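Local coordinates for protein glycoside Hydrolase (Bacteroides uniformis, PDB 5T9X) that probably hydrolyses agarose-type red-algal galactans as a family 16 glycoside hydrolase of a human gut symbiont that has acquired an agarose-metabolising pathway, at residues G86-K91 / I113-G118; V162-Y167 / V179-P184; P145-G150 / S173-D178; T124-D129 / M303-W308. All blocks are in the same frame, centred on the assembly; numbering follows the deposited sequence.

Interaction 1: G86-K91 / I113-G118; sequences GNFEKK and ISVSDG. With NA (sodium ion), chain D.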
loop_
_atom_site.group_PDB
_atom_site.type_symbol
_atom_site.label_atom_id
_atom_site.label_comp_id
_atom_site.label_asym_id
_atom_site.label_seq_id
_atom_site.Cartn_x
_atom_site.Cartn_y
_atom_site.Cartn_z
ATOM N N GLY A 86 18.277 -14.278 -0.986
ATOM C CA GLY A 86 19.289 -13.873 -0.021
ATOM C C GLY A 86 18.715 -13.037 1.103
ATOM O O GLY A 86 17.994 -13.554 1.955
ATOM N N ASN A 87 19.009 -11.742 1.086
ATOM C CA ASN A 87 18.620 -10.854 2.196
ATOM C C ASN A 87 17.138 -10.518 2.280
ATOM O O ASN A 87 16.637 -10.262 3.367
ATOM C CB ASN A 87 19.405 -9.546 2.162
ATOM C CG ASN A 87 20.760 -9.670 2.824
ATOM O OD1 ASN A 87 21.398 -10.719 2.739
ATOM N ND2 ASN A 87 21.192 -8.608 3.512
ATOM N N PHE A 88 16.477 -10.476 1.126
ATOM C CA PHE A 88 15.021 -10.332 1.006
ATOM C C PHE A 88 14.268 -11.402 1.819
ATOM O O PHE A 88 13.371 -11.087 2.583
ATOM C CB PHE A 88 14.647 -10.397 -0.494
ATOM C CG PHE A 88 13.196 -10.274 -0.772
ATOM C CD1 PHE A 88 12.612 -9.023 -0.926
ATOM C CD2 PHE A 88 12.402 -11.419 -0.892
ATOM C CE1 PHE A 88 11.258 -8.908 -1.168
ATOM C CE2 PHE A 88 11.051 -11.310 -1.149
ATOM C CZ PHE A 88 10.480 -10.047 -1.285
ATOM N N GLU A 89 14.690 -12.654 1.672
ATOM C CA GLU A 89 14.083 -13.800 2.335
ATOM C C GLU A 89 14.106 -13.745 3.856
ATOM O O GLU A 89 13.388 -14.499 4.492
ATOM C CB GLU A 89 14.770 -15.083 1.842
ATOM C CG GLU A 89 14.216 -16.394 2.398
ATOM C CD GLU A 89 14.457 -17.616 1.499
ATOM O OE1 GLU A 89 15.354 -17.580 0.611
ATOM O OE2 GLU A 89 13.727 -18.631 1.680
ATOM N N LYS A 90 14.926 -12.889 4.459
ATOM C CA LYS A 90 14.968 -12.805 5.920
ATOM C C LYS A 90 13.793 -12.047 6.512
ATOM O O LYS A 90 13.535 -12.181 7.718
ATOM C CB LYS A 90 16.258 -12.149 6.405
ATOM C CG LYS A 90 17.528 -12.921 6.089
ATOM C CD LYS A 90 18.736 -12.003 6.189
ATOM C CE LYS A 90 20.034 -12.776 6.014
ATOM N NZ LYS A 90 21.196 -11.848 5.961
ATOM N N LYS A 91 13.120 -11.222 5.698
ATOM C CA LYS A 91 12.000 -10.402 6.177
ATOM C C LYS A 91 10.724 -10.418 5.351
ATOM O O LYS A 91 9.719 -9.886 5.799
ATOM C CB LYS A 91 12.472 -8.946 6.336
ATOM C CG LYS A 91 13.530 -8.796 7.403
ATOM C CD LYS A 91 14.199 -7.447 7.326
ATOM C CE LYS A 91 15.294 -7.351 8.364
ATOM N NZ LYS A 91 15.557 -5.923 8.588
ATOM N N ILE A 113 9.236 -9.083 -8.577
ATOM C CA ILE A 113 9.785 -8.453 -7.377
ATOM C C ILE A 113 11.302 -8.515 -7.380
ATOM O O ILE A 113 11.885 -9.591 -7.576
ATOM C CB ILE A 113 9.348 -9.191 -6.111
ATOM C CG1 ILE A 113 7.831 -9.203 -5.995
ATOM C CG2 ILE A 113 10.016 -8.608 -4.870
ATOM C CD1 ILE A 113 7.178 -7.840 -5.986
ATOM N N SER A 114 11.939 -7.389 -7.066
ATOM C CA SER A 114 13.367 -7.395 -6.815
ATOM C C SER A 114 13.812 -6.234 -5.940
ATOM O O SER A 114 13.050 -5.313 -5.647
ATOM C CB SER A 114 14.136 -7.385 -8.149
ATOM O OG SER A 114 13.951 -6.171 -8.870
ATOM N N VAL A 115 15.065 -6.316 -5.508
ATOM C CA VAL A 115 15.721 -5.268 -4.748
ATOM C C VAL A 115 17.071 -4.983 -5.410
ATOM O O VAL A 115 17.871 -5.903 -5.633
ATOM C CB VAL A 115 15.928 -5.681 -3.296
ATOM C CG1 VAL A 115 16.479 -4.511 -2.510
ATOM C CG2 VAL A 115 14.618 -6.158 -2.693
ATOM N N SER A 116 17.283 -3.713 -5.742
ATOM C CA SER A 116 18.522 -3.231 -6.338
ATOM C C SER A 116 18.583 -1.717 -6.293
ATOM O O SER A 116 17.544 -1.044 -6.322
ATOM C CB SER A 116 18.647 -3.696 -7.790
ATOM O OG SER A 116 17.861 -2.903 -8.645
ATOM N N ASP A 117 19.808 -1.190 -6.248
ATOM C CA ASP A 117 20.042 0.257 -6.224
ATOM C C ASP A 117 19.354 0.954 -5.013
ATOM O O ASP A 117 18.881 2.086 -5.093
ATOM C CB ASP A 117 19.572 0.844 -7.559
ATOM C CG ASP A 117 20.359 2.066 -7.973
ATOM O OD1 ASP A 117 21.455 1.888 -8.559
ATOM O OD2 ASP A 117 19.872 3.201 -7.738
ATOM N N GLY A 118 19.294 0.253 -3.890
ATOM C CA GLY A 118 18.700 0.772 -2.677
ATOM C C GLY A 118 17.173 0.786 -2.574
ATOM O O GLY A 118 16.662 1.386 -1.613
HETATM NA NA NA D . 16.989 2.220 0.554
#
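Phe88 is the one residue of 86-91 that reaches strand 113-116, and it meets two branched side chains there. Its CG lies anti to the backbone N (chi1 180°), which carries the ring away from its own turn and toward the strand. The far end touches Ile113, with Phe88 CZ 3.9 Å from Ile113 CG2, the two side chains crossing at about a right angle. Nearer the root, Phe88 CD1 sits 3.9 Å from Val115 CG2. Both methyls approach the ring obliquely. Val152 backs Phe88 and Ile113 alike, and the ring of Trp92 meets that of Phe88 with the planes about 30° apart. The contact lies at one end of a beta-sandwich, its centre about 18 Å from that of the chain, and joins a loop that leads into one sheet to a strand of the other. The outer side is much looser. Asn87, Glu89 and Lys90 face solvent, and a weak bond of 3.4 Å from Lys90 NZ to Asn87 OD1 spans the turn. Strand 113-116 also runs out into an open turn, where Gly118 O binds the sodium ion at 2.4 Å; Glu51, Asp75, Asn77 and Asp332 supply further ligands.

Interaction 2: V162-Y167 / V179-P184; sequences VYVEAY and VWMLSP
Val164 and Met181 point at each other tip to tip from facing strands, and the closest approach is 3.9 Å between Val164 CG2 and Met181 SD. Met181 CG stands beside its own backbone N (chi1 -55°). The chain then runs extended through chi2 before bending at chi3, so that the sulfur, rather than the terminal methyl, is presented to the valine. Val164 answers with the branch that lies anti to its carbonyl carbon, while CG1 lies anti to the backbone N (chi1 -179°). One pair further along, Ala166 CB faces Val179 CG1 at 4.2 Å. Here a small residue stands opposite a branched one and the backbones come nearer, with the CA atoms of Ala166 and Val179 7.6 Å apart against 9.5 Å for those of Val164 and Trp180. All four touching residues are buried, and the contact between them is wholly apolar. Val256 and Ile299 pack on Met181, and Phe329 on Val179, which extends the same greasy layer. On the other side of strand 162-169, Tyr163 and Glu165 start away from this interface, and Glu165 forms a salt bridge with Arg335. Two strands from different sheets, meeting through the inward residues of each, form part of the core between the two sheets of a beta-sandwich, consistent with the jelly roll of family 16 glycoside hydrolases.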
loop_
_atom_site.group_PDB
_atom_site.type_symbol
_atom_site.label_atom_id
_atom_site.label_comp_id
_atom_site.label_asym_id
_atom_site.label_seq_id
_atom_site.Cartn_x
_atom_site.Cartn_y
_atom_site.Cartn_z
ATOM N N VAL A 162 1.611 1.131 16.916
ATOM C CA VAL A 162 2.687 0.939 15.953
ATOM C C VAL A 162 2.646 2.072 14.936
ATOM O O VAL A 162 1.565 2.576 14.622
ATOM C CB VAL A 162 2.655 -0.463 15.303
ATOM C CG1 VAL A 162 1.370 -0.708 14.533
ATOM C CG2 VAL A 162 3.847 -0.684 14.395
ATOM N N TYR A 163 3.839 2.515 14.505
ATOM C CA TYR A 163 3.967 3.526 13.462
ATOM C C TYR A 163 4.649 2.865 12.314
ATOM O O TYR A 163 5.715 2.312 12.501
ATOM C CB TYR A 163 4.765 4.724 13.940
ATOM C CG TYR A 163 4.890 5.778 12.882
ATOM C CD1 TYR A 163 3.770 6.481 12.444
ATOM C CD2 TYR A 163 6.117 6.080 12.300
ATOM C CE1 TYR A 163 3.864 7.447 11.451
ATOM C CE2 TYR A 163 6.213 7.050 11.302
ATOM C CZ TYR A 163 5.081 7.718 10.887
ATOM O OH TYR A 163 5.160 8.680 9.918
ATOM N N VAL A 164 4.006 2.858 11.144
ATOM C CA VAL A 164 4.583 2.220 9.931
ATOM C C VAL A 164 4.674 3.297 8.871
ATOM O O VAL A 164 3.667 3.970 8.606
ATOM C CB VAL A 164 3.705 1.078 9.408
ATOM C CG1 VAL A 164 4.337 0.417 8.181
ATOM C CG2 VAL A 164 3.421 0.051 10.507
ATOM N N GLU A 165 5.867 3.498 8.301
ATOM C CA GLU A 165 6.113 4.598 7.351
ATOM C C GLU A 165 6.872 4.051 6.175
ATOM O O GLU A 165 7.874 3.402 6.383
ATOM C CB GLU A 165 6.898 5.749 8.011
ATOM C CG GLU A 165 6.845 7.099 7.293
ATOM C CD GLU A 165 7.639 8.215 8.006
ATOM O OE1 GLU A 165 8.886 8.101 8.022
ATOM O OE2 GLU A 165 7.071 9.221 8.516
ATOM N N ALA A 166 6.401 4.300 4.951
ATOM C CA ALA A 166 7.188 4.000 3.764
ATOM C C ALA A 166 7.671 5.282 3.112
ATOM O O ALA A 166 7.058 6.321 3.256
ATOM C CB ALA A 166 6.399 3.170 2.778
ATOM N N TYR A 167 8.824 5.176 2.457
ATOM C CA TYR A 167 9.399 6.224 1.621
ATOM C C TYR A 167 9.388 5.633 0.211
ATOM O O TYR A 167 10.102 4.641 -0.080
ATOM C CB TYR A 167 10.836 6.530 2.065
ATOM C CG TYR A 167 11.451 7.798 1.518
ATOM C CD1 TYR A 167 10.755 8.995 1.569
ATOM C CD2 TYR A 167 12.764 7.823 1.034
ATOM C CE1 TYR A 167 11.317 10.175 1.122
ATOM C CE2 TYR A 167 13.338 9.005 0.569
ATOM C CZ TYR A 167 12.605 10.185 0.629
ATOM O OH TYR A 167 13.090 11.396 0.188
ATOM N N VAL A 179 0.899 0.302 -0.449
ATOM C CA VAL A 179 1.518 -0.149 0.807
ATOM C C VAL A 179 0.406 -0.255 1.831
ATOM O O VAL A 179 -0.267 0.734 2.090
ATOM C CB VAL A 179 2.597 0.837 1.307
ATOM C CG1 VAL A 179 3.236 0.351 2.605
ATOM C CG2 VAL A 179 3.662 0.991 0.247
ATOM N N TRP A 180 0.207 -1.442 2.416
ATOM C CA TRP A 180 -0.985 -1.685 3.259
ATOM C C TRP A 180 -0.869 -2.862 4.204
ATOM O O TRP A 180 0.078 -3.623 4.162
ATOM C CB TRP A 180 -2.248 -1.807 2.390
ATOM C CG TRP A 180 -2.207 -2.869 1.336
ATOM C CD1 TRP A 180 -1.361 -2.940 0.279
ATOM C CD2 TRP A 180 -3.104 -3.981 1.205
ATOM N NE1 TRP A 180 -1.639 -4.059 -0.496
ATOM C CE2 TRP A 180 -2.723 -4.700 0.035
ATOM C CE3 TRP A 180 -4.173 -4.443 1.958
ATOM C CZ2 TRP A 180 -3.390 -5.875 -0.399
ATOM C CZ3 TRP A 180 -4.857 -5.610 1.526
ATOM C CH2 TRP A 180 -4.450 -6.314 0.358
ATOM N N MET A 181 -1.834 -2.974 5.096
ATOM C CA MET A 181 -1.773 -3.950 6.157
ATOM C C MET A 181 -3.090 -4.684 6.171
ATOM O O MET A 181 -4.123 -4.082 5.998
ATOM C CB MET A 181 -1.503 -3.257 7.487
ATOM C CG MET A 181 -0.261 -2.404 7.439
ATOM S SD MET A 181 0.363 -1.936 9.049
ATOM C CE MET A 181 -0.795 -0.682 9.551
ATOM N N LEU A 182 -3.020 -5.993 6.347
ATOM C CA LEU A 182 -4.178 -6.843 6.328
ATOM C C LEU A 182 -4.006 -8.002 7.337
ATOM O O LEU A 182 -2.953 -8.636 7.375
ATOM C CB LEU A 182 -4.361 -7.376 4.908
ATOM C CG LEU A 182 -5.498 -8.368 4.630
ATOM C CD1 LEU A 182 -6.856 -7.699 4.835
ATOM C CD2 LEU A 182 -5.349 -8.920 3.213
ATOM N N SER A 183 -5.053 -8.259 8.126
ATOM C CA SER A 183 -5.092 -9.377 9.056
ATOM C C SER A 183 -5.162 -10.686 8.277
ATOM O O SER A 183 -5.763 -10.698 7.212
ATOM C CB SER A 183 -6.306 -9.278 9.982
ATOM O OG SER A 183 -7.525 -9.425 9.263
ATOM N N PRO A 184 -4.537 -11.782 8.785
ATOM C CA PRO A 184 -4.563 -13.065 8.019
ATOM C C PRO A 184 -5.969 -13.624 7.716
ATOM O O PRO A 184 -6.107 -14.293 6.722
ATOM C CB PRO A 184 -3.784 -14.052 8.899
ATOM C CG PRO A 184 -2.988 -13.198 9.801
ATOM C CD PRO A 184 -3.670 -11.876 9.967
#

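Interaction 3: P145-G150 / S173-D178; sequences PGTYTG and STMASD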
loop_
_atom_site.group_PDB
_atom_site.type_symbol
_atom_site.label_atom_id
_atom_site.label_comp_id
_atom_site.label_asym_id
_atom_site.label_seq_id
_atom_site.Cartn_x
_atom_site.Cartn_y
_atom_site.Cartn_z
ATOM N N PRO A 145 -6.936 -9.109 -21.412
ATOM C CA PRO A 145 -5.650 -9.743 -21.165
ATOM C C PRO A 145 -5.169 -9.445 -19.750
ATOM O O PRO A 145 -5.349 -8.331 -19.245
ATOM C CB PRO A 145 -4.717 -9.098 -22.193
ATOM C CG PRO A 145 -5.607 -8.399 -23.173
ATOM C CD PRO A 145 -6.827 -8.016 -22.393
ATOM N N GLY A 146 -4.574 -10.454 -19.122
ATOM C CA GLY A 146 -3.959 -10.317 -17.817
ATOM C C GLY A 146 -2.827 -9.311 -17.786
ATOM O O GLY A 146 -2.244 -8.990 -18.817
ATOM N N THR A 147 -2.537 -8.809 -16.592
ATOM C CA THR A 147 -1.450 -7.886 -16.379
ATOM C C THR A 147 -0.560 -8.462 -15.288
ATOM O O THR A 147 -1.011 -8.647 -14.181
ATOM C CB THR A 147 -2.009 -6.535 -15.971
ATOM O OG1 THR A 147 -3.018 -6.145 -16.923
ATOM C CG2 THR A 147 -0.915 -5.512 -15.935
ATOM N N TYR A 148 0.683 -8.791 -15.618
ATOM C CA TYR A 148 1.605 -9.360 -14.650
ATOM C C TYR A 148 2.201 -8.231 -13.823
ATOM O O TYR A 148 2.572 -7.186 -14.366
ATOM C CB TYR A 148 2.761 -10.086 -15.327
ATOM C CG TYR A 148 2.496 -11.417 -15.961
ATOM C CD1 TYR A 148 1.212 -11.971 -16.042
ATOM C CD2 TYR A 148 3.559 -12.122 -16.544
ATOM C CE1 TYR A 148 1.006 -13.212 -16.645
ATOM C CE2 TYR A 148 3.364 -13.359 -17.146
ATOM C CZ TYR A 148 2.087 -13.899 -17.191
ATOM O OH TYR A 148 1.904 -15.121 -17.775
ATOM N N THR A 149 2.294 -8.444 -12.516
ATOM C CA THR A 149 2.963 -7.506 -11.646
ATOM C C THR A 149 3.418 -8.236 -10.398
ATOM O O THR A 149 3.548 -9.468 -10.424
ATOM C CB THR A 149 2.074 -6.282 -11.364
ATOM O OG1 THR A 149 2.854 -5.260 -10.746
ATOM C CG2 THR A 149 0.890 -6.639 -10.473
ATOM N N GLY A 150 3.696 -7.519 -9.322
ATOM C CA GLY A 150 4.237 -8.153 -8.115
ATOM C C GLY A 150 3.565 -7.804 -6.802
ATOM O O GLY A 150 2.896 -6.799 -6.697
ATOM N N SER A 173 1.869 5.348 -13.714
ATOM C CA SER A 173 1.140 4.228 -14.273
ATOM C C SER A 173 -0.333 4.314 -13.896
ATOM O O SER A 173 -0.704 4.883 -12.858
ATOM C CB SER A 173 1.722 2.951 -13.696
ATOM O OG SER A 173 1.227 1.824 -14.392
ATOM N N THR A 174 -1.198 3.754 -14.726
ATOM C CA THR A 174 -2.600 3.613 -14.303
ATOM C C THR A 174 -2.774 2.488 -13.253
ATOM O O THR A 174 -3.795 2.398 -12.600
ATOM C CB THR A 174 -3.520 3.387 -15.508
ATOM O OG1 THR A 174 -3.098 2.228 -16.234
ATOM C CG2 THR A 174 -3.494 4.596 -16.412
ATOM N N MET A 175 -1.776 1.634 -13.112
ATOM C CA MET A 175 -1.721 0.667 -12.013
ATOM C C MET A 175 -1.756 1.366 -10.661
ATOM O O MET A 175 -1.199 2.447 -10.500
ATOM C CB MET A 175 -0.409 -0.116 -12.069
ATOM C CG MET A 175 -0.158 -0.941 -13.332
ATOM S SD MET A 175 -1.219 -2.392 -13.370
ATOM C CE MET A 175 -0.366 -3.450 -12.202
ATOM N N ALA A 176 -2.373 0.717 -9.683
ATOM C CA ALA A 176 -2.278 1.142 -8.296
ATOM C C ALA A 176 -0.894 0.810 -7.754
ATOM O O ALA A 176 -0.380 -0.266 -8.026
ATOM C CB ALA A 176 -3.334 0.451 -7.463
ATOM N N SER A 177 -0.303 1.751 -7.021
ATOM C CA SER A 177 0.891 1.507 -6.189
ATOM C C SER A 177 0.426 1.481 -4.729
ATOM O O SER A 177 -0.248 2.428 -4.285
ATOM C CB SER A 177 1.902 2.626 -6.385
ATOM O OG SER A 177 2.269 2.789 -7.749
ATOM N N ASP A 178 0.719 0.390 -4.009
ATOM C CA ASP A 178 0.095 0.124 -2.697
ATOM C C ASP A 178 1.068 -0.311 -1.619
ATOM O O ASP A 178 1.885 -1.231 -1.824
ATOM C CB ASP A 178 -0.934 -1.014 -2.779
ATOM C CG ASP A 178 -2.087 -0.740 -3.753
ATOM O OD1 ASP A 178 -2.803 0.291 -3.615
ATOM O OD2 ASP A 178 -2.290 -1.585 -4.649
#
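Met175 sets its CG anti to the carbonyl carbon (chi1 -61°) and then bends at chi2 (-72°) and again at chi3 (-77°), which brings its sulfur and methyl up against Thr147 and Thr149. The sulfur faces the first threonine, Met175 SD lying 4.1 Å from Thr147 CG2. That methyl is anti to the backbone N, whereas Thr147 OG1 lies beside the backbone N and anti to the carbonyl carbon. The end of the methionine meets the second threonine, with Met175 CE 3.8 Å from Thr149 CB and equally far from Thr149 CG2. In both pairs the side chains reach toward each other tip to tip, so the methionine end packs on two residues of one strand with neighbouring atoms. The threonines offer it mainly carbon, and their oxygens bond elsewhere: Thr147 OG1 to Arg126 and Asp305, Thr149 OG1 to the carbonyl of Glu123 and the hydroxyl of Thr124. Behind Met175 the chain is shaped by an ST turn, Met175 N donating to Ser173 OG over 3.3 Å, and Ser173 OG is in turn bonded to Asn327. Strand 298-304 runs antiparallel to both 140-154 and 176-182 and lies between them in the sheet. Met175, just ahead of strand 176-182, passes the end of that middle strand, packing on Met303 and Asp305, to reach the threonines.

Interaction 4: T124-D129 / M303-W308; sequences TSRPDD and MEDQSW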
loop_
_atom_site.group_PDB
_atom_site.type_symbol
_atom_site.label_atom_id
_atom_site.label_comp_id
_atom_site.label_asym_id
_atom_site.label_seq_id
_atom_site.Cartn_x
_atom_site.Cartn_y
_atom_site.Cartn_z
ATOM N N THR A 124 5.827 -4.121 -13.823
ATOM C CA THR A 124 4.632 -4.522 -14.529
ATOM C C THR A 124 4.941 -4.845 -15.995
ATOM O O THR A 124 5.610 -4.086 -16.659
ATOM C CB THR A 124 3.617 -3.396 -14.458
ATOM O OG1 THR A 124 3.378 -3.121 -13.084
ATOM C CG2 THR A 124 2.313 -3.776 -15.110
ATOM N N SER A 125 4.440 -5.967 -16.487
ATOM C CA SER A 125 4.608 -6.346 -17.873
ATOM C C SER A 125 3.365 -7.051 -18.333
ATOM O O SER A 125 2.486 -7.333 -17.538
ATOM C CB SER A 125 5.827 -7.254 -18.046
ATOM O OG SER A 125 5.585 -8.567 -17.572
ATOM N N ARG A 126 3.315 -7.338 -19.623
ATOM C CA ARG A 126 2.262 -8.145 -20.210
ATOM C C ARG A 126 2.842 -8.880 -21.415
ATOM O O ARG A 126 3.033 -8.278 -22.468
ATOM C CB ARG A 126 1.063 -7.267 -20.618
ATOM C CG ARG A 126 -0.092 -8.067 -21.190
ATOM C CD ARG A 126 -1.267 -7.212 -21.598
ATOM N NE ARG A 126 -1.865 -6.493 -20.477
ATOM C CZ ARG A 126 -2.145 -5.187 -20.445
ATOM N NH1 ARG A 126 -1.928 -4.401 -21.485
ATOM N NH2 ARG A 126 -2.670 -4.643 -19.344
ATOM N N PRO A 127 3.116 -10.182 -21.277
ATOM C CA PRO A 127 3.574 -10.972 -22.425
ATOM C C PRO A 127 2.595 -10.999 -23.620
ATOM O O PRO A 127 1.424 -10.630 -23.479
ATOM C CB PRO A 127 3.698 -12.383 -21.851
ATOM C CG PRO A 127 3.731 -12.221 -20.386
ATOM C CD PRO A 127 2.921 -11.016 -20.085
ATOM N N ASP A 128 3.076 -11.437 -24.783
ATOM C CA ASP A 128 2.204 -11.600 -25.964
ATOM C C ASP A 128 1.204 -12.728 -25.726
ATOM O O ASP A 128 0.027 -12.616 -26.041
ATOM C CB ASP A 128 3.028 -11.939 -27.220
ATOM C CG ASP A 128 3.957 -10.816 -27.643
ATOM O OD1 ASP A 128 3.554 -9.634 -27.542
ATOM O OD2 ASP A 128 5.089 -11.123 -28.091
ATOM N N ASP A 129 1.716 -13.807 -25.147
ATOM C CA ASP A 129 0.945 -15.009 -24.857
ATOM C C ASP A 129 0.127 -14.973 -23.537
ATOM O O ASP A 129 -0.352 -16.012 -23.098
ATOM C CB ASP A 129 1.906 -16.226 -24.850
ATOM C CG ASP A 129 3.092 -16.046 -23.882
ATOM O OD1 ASP A 129 3.840 -15.048 -24.042
ATOM O OD2 ASP A 129 3.282 -16.890 -22.979
ATOM N N MET A 303 1.748 -3.805 -6.570
ATOM C CA MET A 303 0.890 -3.097 -7.515
ATOM C C MET A 303 -0.318 -3.948 -7.923
ATOM O O MET A 303 -0.282 -5.169 -7.853
ATOM C CB MET A 303 1.660 -2.646 -8.736
ATOM C CG MET A 303 2.889 -1.786 -8.483
ATOM S SD MET A 303 3.839 -1.466 -10.021
ATOM C CE MET A 303 2.835 -0.170 -10.705
ATOM N N GLU A 304 -1.384 -3.274 -8.341
ATOM C CA GLU A 304 -2.640 -3.906 -8.735
ATOM C C GLU A 304 -3.179 -3.211 -9.982
ATOM O O GLU A 304 -3.189 -1.994 -10.060
ATOM C CB GLU A 304 -3.693 -3.789 -7.615
ATOM C CG GLU A 304 -3.366 -4.554 -6.341
ATOM C CD GLU A 304 -4.355 -4.362 -5.179
ATOM O OE1 GLU A 304 -5.378 -3.629 -5.326
ATOM O OE2 GLU A 304 -4.087 -4.952 -4.084
ATOM N N ASP A 305 -3.617 -3.999 -10.960
ATOM C CA ASP A 305 -4.523 -3.531 -12.012
ATOM C C ASP A 305 -5.939 -3.788 -11.516
ATOM O O ASP A 305 -6.489 -4.872 -11.718
ATOM C CB ASP A 305 -4.280 -4.303 -13.309
ATOM C CG ASP A 305 -4.852 -3.621 -14.511
ATOM O OD1 ASP A 305 -5.585 -2.604 -14.359
ATOM O OD2 ASP A 305 -4.530 -4.110 -15.613
ATOM N N GLN A 306 -6.503 -2.800 -10.831
ATOM C CA GLN A 306 -7.724 -3.009 -10.058
ATOM C C GLN A 306 -8.936 -3.137 -10.957
ATOM O O GLN A 306 -9.031 -2.419 -11.940
ATOM C CB GLN A 306 -7.926 -1.873 -9.075
ATOM C CG GLN A 306 -6.949 -1.924 -7.916
ATOM C CD GLN A 306 -7.022 -0.694 -7.034
ATOM O OE1 GLN A 306 -7.572 0.333 -7.420
ATOM N NE2 GLN A 306 -6.443 -0.789 -5.847
ATOM N N SER A 307 -9.851 -4.037 -10.601
ATOM C CA SER A 307 -10.985 -4.418 -11.461
ATOM C C SER A 307 -11.885 -3.262 -11.891
ATOM O O SER A 307 -12.115 -3.062 -13.074
ATOM C CB SER A 307 -11.825 -5.495 -10.779
ATOM O OG SER A 307 -10.995 -6.573 -10.398
ATOM N N TRP A 308 -12.386 -2.521 -10.918
ATOM C CA TRP A 308 -13.276 -1.368 -11.149
ATOM C C TRP A 308 -12.689 -0.289 -12.067
ATOM O O TRP A 308 -13.425 0.424 -12.776
ATOM C CB TRP A 308 -13.696 -0.763 -9.811
ATOM C CG TRP A 308 -12.545 -0.275 -8.929
ATOM C CD1 TRP A 308 -11.699 -1.041 -8.149
ATOM C CD2 TRP A 308 -12.146 1.088 -8.724
ATOM N NE1 TRP A 308 -10.797 -0.231 -7.496
ATOM C CE2 TRP A 308 -11.047 1.077 -7.831
ATOM C CE3 TRP A 308 -12.615 2.328 -9.211
ATOM C CZ2 TRP A 308 -10.394 2.264 -7.415
ATOM C CZ3 TRP A 308 -11.956 3.524 -8.802
ATOM C CH2 TRP A 308 -10.857 3.473 -7.914
#
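Thr124 and Arg126, in the loop that follows strand 119-122, pack against the end of strand 298-304, where Met303 and Asp305 lead through Gln306, at the N-cap position, into the short helix 307-310. Thr124 OG1 approaches the sulfur, 3.5 Å from Met303 SD, and also lies 3.8 Å from Met303 CE. The bend at chi3 of Met303 (79°) turns this methyl back so that it flanks the same oxygen. The second pair is electrostatic and looser. Arg126 reaches out with its first two torsions extended, yet Arg126 NH2 stops 4.2 Å from Asp305 OD2, so the opposite charges are near each other without bonding, the carboxylate oxygen standing at the guanidinium edge and near its plane. Besides the Thr147 hydroxyl that they share, each has partners of its own: Arg126 NE binds the carbonyl of Gly146 and NH1 that of Pro316, while Asp305 OD2 also bonds Ser315. Beyond the contact, Gln306 NE2 donates almost straight to Glu304 OE1 (3.1 Å, 167°). Glu304 OE1 lies in the plane of the Gln306 amide, but the donor comes to the anti side of the carboxylate, tilted 30° from its plane. Gln306 NE2 also bonds Glu194 of strand 188-195, whose sequence matches the family 16 active-site signature. Strand 298-304 has 140-154 along one edge and 176-182 along the other; through Ser125 with Tyr148, the loop 124-129 pairs along the same edge of 140-154 as strand 298-304, next to the end of that strand.

Overall arrangement
The touching residues of interactions 1 to 3 are all buried, while interaction 4 has Arg126 partly exposed. Only interaction 2, about 7 Å from the centre of the chain, is mid-sandwich packing of apolar groups alone. Interaction 1 is equally apolar yet lies 18 Å out, beside solvent-facing turns and a sodium ion; it meets interaction 3 where Ile113 CD1 lies 3.6 Å from Gly150 CA. Interactions 3 and 4 are practically one site, their centres 4 Å apart, and mix methionine sulfur with threonine hydroxyls and charge. Strands 140-154, 298-304 and 176-182 join them, Ala176 N bonding Glu304 O at 2.9 Å. Strand 176-182 then runs on into interaction 2, linking this polar end to the core.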